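Local coordinates for protein lipoxygenase (Cyanothece sp., PDB 5EK8) that probably oxygenates polyunsaturated fatty acids as a 9R-lipoxygenase, inserting molecular oxygen with the help of a non-heme iron, at residues 359-370 with 561-570. Residues are numbered along the deposited sequence; the frame is centred on the assembly and turned at random.
With FE2 (Fe (II) ion), chain B.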
loop_
_atom_site.group_PDB
_atom_site.type_symbol
_atom_site.label_atom_id
_atom_site.label_comp_id
_atom_site.label_asym_id
_atom_site.label_seq_id
_atom_site.Cartn_x
_atom_site.Cartn_y
_atom_site.Cartn_z
ATOM N N HIS A 359 -1.721 6.393 5.934
ATOM C CA HIS A 359 -1.670 4.976 5.646
ATOM C C HIS A 359 -2.303 4.610 4.310
ATOM O O HIS A 359 -1.609 4.443 3.306
ATOM C CB HIS A 359 -2.362 4.204 6.754
ATOM C CG HIS A 359 -1.986 2.762 6.799
ATOM N ND1 HIS A 359 -2.650 1.845 7.578
ATOM C CD2 HIS A 359 -1.005 2.082 6.158
ATOM C CE1 HIS A 359 -2.093 0.655 7.420
ATOM N NE2 HIS A 359 -1.095 0.777 6.567
ATOM N N TYR A 360 -3.625 4.470 4.314
ATOM C CA TYR A 360 -4.341 3.956 3.152
ATOM C C TYR A 360 -4.122 4.789 1.894
ATOM O O TYR A 360 -3.844 4.247 0.825
ATOM C CB TYR A 360 -5.837 3.862 3.445
ATOM C CG TYR A 360 -6.644 3.397 2.256
ATOM C CD1 TYR A 360 -6.574 2.079 1.814
ATOM C CD2 TYR A 360 -7.476 4.275 1.574
ATOM C CE1 TYR A 360 -7.311 1.656 0.719
ATOM C CE2 TYR A 360 -8.211 3.862 0.487
ATOM C CZ TYR A 360 -8.130 2.557 0.064
ATOM O OH TYR A 360 -8.875 2.162 -1.021
ATOM N N ALA A 361 -4.229 6.103 2.021
ATOM C CA ALA A 361 -4.092 6.968 0.857
ATOM C C ALA A 361 -2.647 7.080 0.382
ATOM O O ALA A 361 -2.344 6.778 -0.775
ATOM C CB ALA A 361 -4.647 8.340 1.157
ATOM N N LYS A 362 -1.762 7.520 1.274
ATOM C CA LYS A 362 -0.386 7.841 0.894
ATOM C C LYS A 362 0.462 6.615 0.583
ATOM O O LYS A 362 1.342 6.666 -0.276
ATOM C CB LYS A 362 0.297 8.661 1.991
ATOM C CG LYS A 362 1.686 9.156 1.596
ATOM C CD LYS A 362 2.345 9.975 2.702
ATOM C CE LYS A 362 1.530 11.209 3.048
ATOM N NZ LYS A 362 2.239 12.094 4.007
ATOM N N ALA A 363 0.209 5.514 1.279
ATOM C CA ALA A 363 1.019 4.321 1.072
ATOM C C ALA A 363 0.390 3.377 0.053
ATOM O O ALA A 363 0.986 3.096 -0.983
ATOM C CB ALA A 363 1.250 3.604 2.383
ATOM N N HIS A 364 -0.812 2.893 0.340
ATOM C CA HIS A 364 -1.431 1.872 -0.498
ATOM C C HIS A 364 -1.812 2.388 -1.876
ATOM O O HIS A 364 -1.263 1.959 -2.900
ATOM C CB HIS A 364 -2.673 1.309 0.190
ATOM C CG HIS A 364 -2.370 0.439 1.367
ATOM N ND1 HIS A 364 -2.316 -0.938 1.284
ATOM C CD2 HIS A 364 -2.095 0.745 2.656
ATOM C CE1 HIS A 364 -2.030 -1.440 2.470
ATOM N NE2 HIS A 364 -1.891 -0.437 3.322
ATOM N N VAL A 365 -2.767 3.310 -1.889
ATOM C CA VAL A 365 -3.299 3.833 -3.131
ATOM C C VAL A 365 -2.213 4.468 -3.995
ATOM O O VAL A 365 -2.126 4.183 -5.188
ATOM C CB VAL A 365 -4.403 4.862 -2.868
ATOM C CG1 VAL A 365 -4.960 5.382 -4.190
ATOM C CG2 VAL A 365 -5.499 4.243 -2.017
ATOM N N GLN A 366 -1.379 5.313 -3.400
ATOM C CA GLN A 366 -0.379 6.020 -4.187
ATOM C C GLN A 366 0.617 5.057 -4.832
ATOM O O GLN A 366 1.124 5.319 -5.921
ATOM C CB GLN A 366 0.369 7.049 -3.337
ATOM C CG GLN A 366 1.271 7.950 -4.176
ATOM C CD GLN A 366 2.249 8.777 -3.362
ATOM O OE1 GLN A 366 3.123 9.446 -3.924
ATOM N NE2 GLN A 366 2.108 8.744 -2.038
ATOM N N MET A 367 0.887 3.934 -4.175
ATOM C CA MET A 367 1.888 3.003 -4.686
ATOM C C MET A 367 1.301 1.959 -5.638
ATOM O O MET A 367 2.030 1.379 -6.449
ATOM C CB MET A 367 2.611 2.309 -3.531
ATOM C CG MET A 367 3.540 3.217 -2.725
ATOM S SD MET A 367 4.882 3.945 -3.690
ATOM C CE MET A 367 4.288 5.620 -3.921
ATOM N N GLU A 368 -0.008 1.720 -5.556
ATOM C CA GLU A 368 -0.620 0.750 -6.464
ATOM C C GLU A 368 -0.442 1.152 -7.932
ATOM O O GLU A 368 -0.234 0.295 -8.789
ATOM C CB GLU A 368 -2.113 0.553 -6.162
ATOM C CG GLU A 368 -2.812 -0.326 -7.204
ATOM C CD GLU A 368 -3.988 -1.112 -6.665
ATOM O OE1 GLU A 368 -4.517 -1.965 -7.410
ATOM O OE2 GLU A 368 -4.386 -0.887 -5.505
ATOM N N GLN A 369 -0.505 2.451 -8.218
ATOM C CA GLN A 369 -0.386 2.936 -9.593
ATOM C C GLN A 369 1.002 2.628 -10.149
ATOM O O GLN A 369 1.153 2.190 -11.303
ATOM C CB GLN A 369 -0.686 4.440 -9.672
ATOM C CG GLN A 369 0.285 5.356 -8.947
ATOM C CD GLN A 369 -0.206 6.799 -8.869
ATOM O OE1 GLN A 369 -0.882 7.294 -9.777
ATOM N NE2 GLN A 369 0.132 7.480 -7.774
ATOM N N TYR A 370 2.011 2.826 -9.305
ATOM C CA TYR A 370 3.377 2.508 -9.670
ATOM C C TYR A 370 3.541 1.015 -9.851
ATOM O O TYR A 370 4.270 0.574 -10.734
ATOM C CB TYR A 370 4.350 3.017 -8.619
ATOM C CG TYR A 370 4.432 4.514 -8.562
ATOM C CD1 TYR A 370 5.100 5.233 -9.555
ATOM C CD2 TYR A 370 3.852 5.216 -7.517
ATOM C CE1 TYR A 370 5.181 6.614 -9.506
ATOM C CE2 TYR A 370 3.923 6.590 -7.460
ATOM C CZ TYR A 370 4.589 7.284 -8.455
ATOM O OH TYR A 370 4.656 8.652 -8.374
ATOM N N HIS A 561 11.504 7.524 -4.561
ATOM C CA HIS A 561 10.165 7.751 -4.029
ATOM C C HIS A 561 9.429 6.432 -3.754
ATOM O O HIS A 561 8.987 6.159 -2.623
ATOM C CB HIS A 561 9.369 8.613 -5.015
ATOM C CG HIS A 561 8.088 9.148 -4.462
ATOM N ND1 HIS A 561 8.043 10.153 -3.518
ATOM C CD2 HIS A 561 6.800 8.823 -4.723
ATOM C CE1 HIS A 561 6.785 10.420 -3.220
ATOM N NE2 HIS A 561 6.008 9.628 -3.941
ATOM N N ILE A 562 9.320 5.621 -4.805
ATOM C CA ILE A 562 8.675 4.316 -4.736
ATOM C C ILE A 562 9.254 3.459 -3.618
ATOM O O ILE A 562 8.525 2.995 -2.736
ATOM C CB ILE A 562 8.811 3.555 -6.071
ATOM C CG1 ILE A 562 8.048 4.282 -7.180
ATOM C CG2 ILE A 562 8.315 2.118 -5.925
ATOM C CD1 ILE A 562 8.344 3.751 -8.574
ATOM N N ILE A 563 10.571 3.269 -3.651
ATOM C CA ILE A 563 11.237 2.434 -2.661
ATOM C C ILE A 563 11.003 2.971 -1.257
ATOM O O ILE A 563 10.731 2.206 -0.334
ATOM C CB ILE A 563 12.751 2.330 -2.924
ATOM C CG1 ILE A 563 13.010 1.584 -4.232
ATOM C CG2 ILE A 563 13.440 1.607 -1.780
ATOM C CD1 ILE A 563 14.469 1.502 -4.609
ATOM N N PHE A 564 11.082 4.290 -1.102
ATOM C CA PHE A 564 10.900 4.895 0.213
ATOM C C PHE A 564 9.532 4.591 0.782
ATOM O O PHE A 564 9.412 4.199 1.943
ATOM C CB PHE A 564 11.094 6.409 0.169
ATOM C CG PHE A 564 10.964 7.070 1.516
ATOM C CD1 PHE A 564 9.746 7.583 1.947
ATOM C CD2 PHE A 564 12.060 7.166 2.359
ATOM C CE1 PHE A 564 9.629 8.188 3.188
ATOM C CE2 PHE A 564 11.951 7.774 3.601
ATOM C CZ PHE A 564 10.732 8.282 4.017
ATOM N N HIS A 565 8.495 4.768 -0.027
ATOM C CA HIS A 565 7.153 4.597 0.511
ATOM C C HIS A 565 6.710 3.141 0.618
ATOM O O HIS A 565 5.868 2.813 1.450
ATOM C CB HIS A 565 6.160 5.404 -0.315
ATOM C CG HIS A 565 6.291 6.877 -0.098
ATOM N ND1 HIS A 565 7.197 7.653 -0.792
ATOM C CD2 HIS A 565 5.677 7.709 0.777
ATOM C CE1 HIS A 565 7.113 8.903 -0.374
ATOM N NE2 HIS A 565 6.199 8.964 0.578
ATOM N N THR A 566 7.282 2.266 -0.201
ATOM C CA THR A 566 6.914 0.856 -0.145
ATOM C C THR A 566 7.646 0.121 0.976
ATOM O O THR A 566 7.213 -0.949 1.408
ATOM C CB THR A 566 7.204 0.141 -1.473
ATOM O OG1 THR A 566 8.551 0.419 -1.879
ATOM C CG2 THR A 566 6.229 0.602 -2.543
ATOM N N THR A 567 8.759 0.684 1.436
ATOM C CA THR A 567 9.527 0.066 2.514
ATOM C C THR A 567 9.359 0.799 3.846
ATOM O O THR A 567 8.439 0.498 4.603
ATOM C CB THR A 567 11.024 -0.004 2.171
ATOM O OG1 THR A 567 11.531 1.320 1.969
ATOM C CG2 THR A 567 11.241 -0.828 0.914
ATOM N N LEU A 568 10.235 1.761 4.126
ATOM C CA LEU A 568 10.233 2.435 5.425
ATOM C C LEU A 568 8.918 3.126 5.793
ATOM O O LEU A 568 8.439 2.961 6.907
ATOM C CB LEU A 568 11.360 3.463 5.501
ATOM C CG LEU A 568 11.334 4.263 6.807
ATOM C CD1 LEU A 568 11.514 3.336 8.008
ATOM C CD2 LEU A 568 12.375 5.374 6.814
ATOM N N TRP A 569 8.344 3.906 4.883
ATOM C CA TRP A 569 7.141 4.667 5.209
ATOM C C TRP A 569 5.989 3.767 5.626
ATOM O O TRP A 569 5.427 3.929 6.712
ATOM C CB TRP A 569 6.702 5.539 4.028
ATOM C CG TRP A 569 5.416 6.252 4.311
ATOM C CD1 TRP A 569 4.184 5.964 3.794
ATOM C CD2 TRP A 569 5.225 7.349 5.211
ATOM N NE1 TRP A 569 3.241 6.825 4.309
ATOM C CE2 TRP A 569 3.857 7.687 5.177
ATOM C CE3 TRP A 569 6.079 8.085 6.036
ATOM C CZ2 TRP A 569 3.328 8.729 5.934
ATOM C CZ3 TRP A 569 5.551 9.125 6.785
ATOM C CH2 TRP A 569 4.189 9.433 6.730
ATOM N N HIS A 570 5.635 2.828 4.760
ATOM C CA HIS A 570 4.543 1.921 5.061
ATOM C C HIS A 570 4.848 1.094 6.299
ATOM O O HIS A 570 3.956 0.817 7.086
ATOM C CB HIS A 570 4.250 1.002 3.879
ATOM C CG HIS A 570 3.252 -0.067 4.195
ATOM N ND1 HIS A 570 3.621 -1.334 4.580
ATOM C CD2 HIS A 570 1.899 -0.041 4.215
ATOM C CE1 HIS A 570 2.535 -2.054 4.811
ATOM N NE2 HIS A 570 1.480 -1.293 4.595
HETATM FE FE FE2 B . -0.884 -1.367 5.387
#
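Gln366 OE1 takes the N-H of His561 NE2 at 2.9 Å along a nearly straight line (175°); the oxygen lies in the imidazole plane, while the donor stands above the plane of the amide carbonyl. With CG trans to the backbone N (chi1 -171°), the extended Gln366 chain reaches across to that ring, and its own NE2 turns back to Lys362 O, so both ends of the amide are held. A leucine in its place would probably leave His561 NE2 without this acceptor and the buried imidazole freer to turn. Next along, Met367 is a knob among His561, Ile562, His565 and Thr566, its bent chain bringing SD 3.9 Å from His565 CB. Ile562 CG1 lies over one face of the Tyr370 ring. Toward the iron, Lys362 CD runs across Trp569 at 3.6 Å from CZ2, its ammonium going on to a salt bridge with Glu358.

The far end is the non-heme iron centre of a lipoxygenase: NE2 of His359, His364 and His570 each bind the iron at 2.5 Å, and Ile668 OXT adds the chain terminus. The His364 and His570 rings form an offset edge-to-face pair, the edge of His570 toward the face of His364, whose ND1 is held by Asn398, as His359 ND1 is by Glu355. Segments 359-370 of helix 337-377 and 561-570 of helix 549-574 run at 140°, nearer antiparallel than parallel, near the chain's centre, with helix 421-432 against the former and helices 383-391 and 451-473 against the latter.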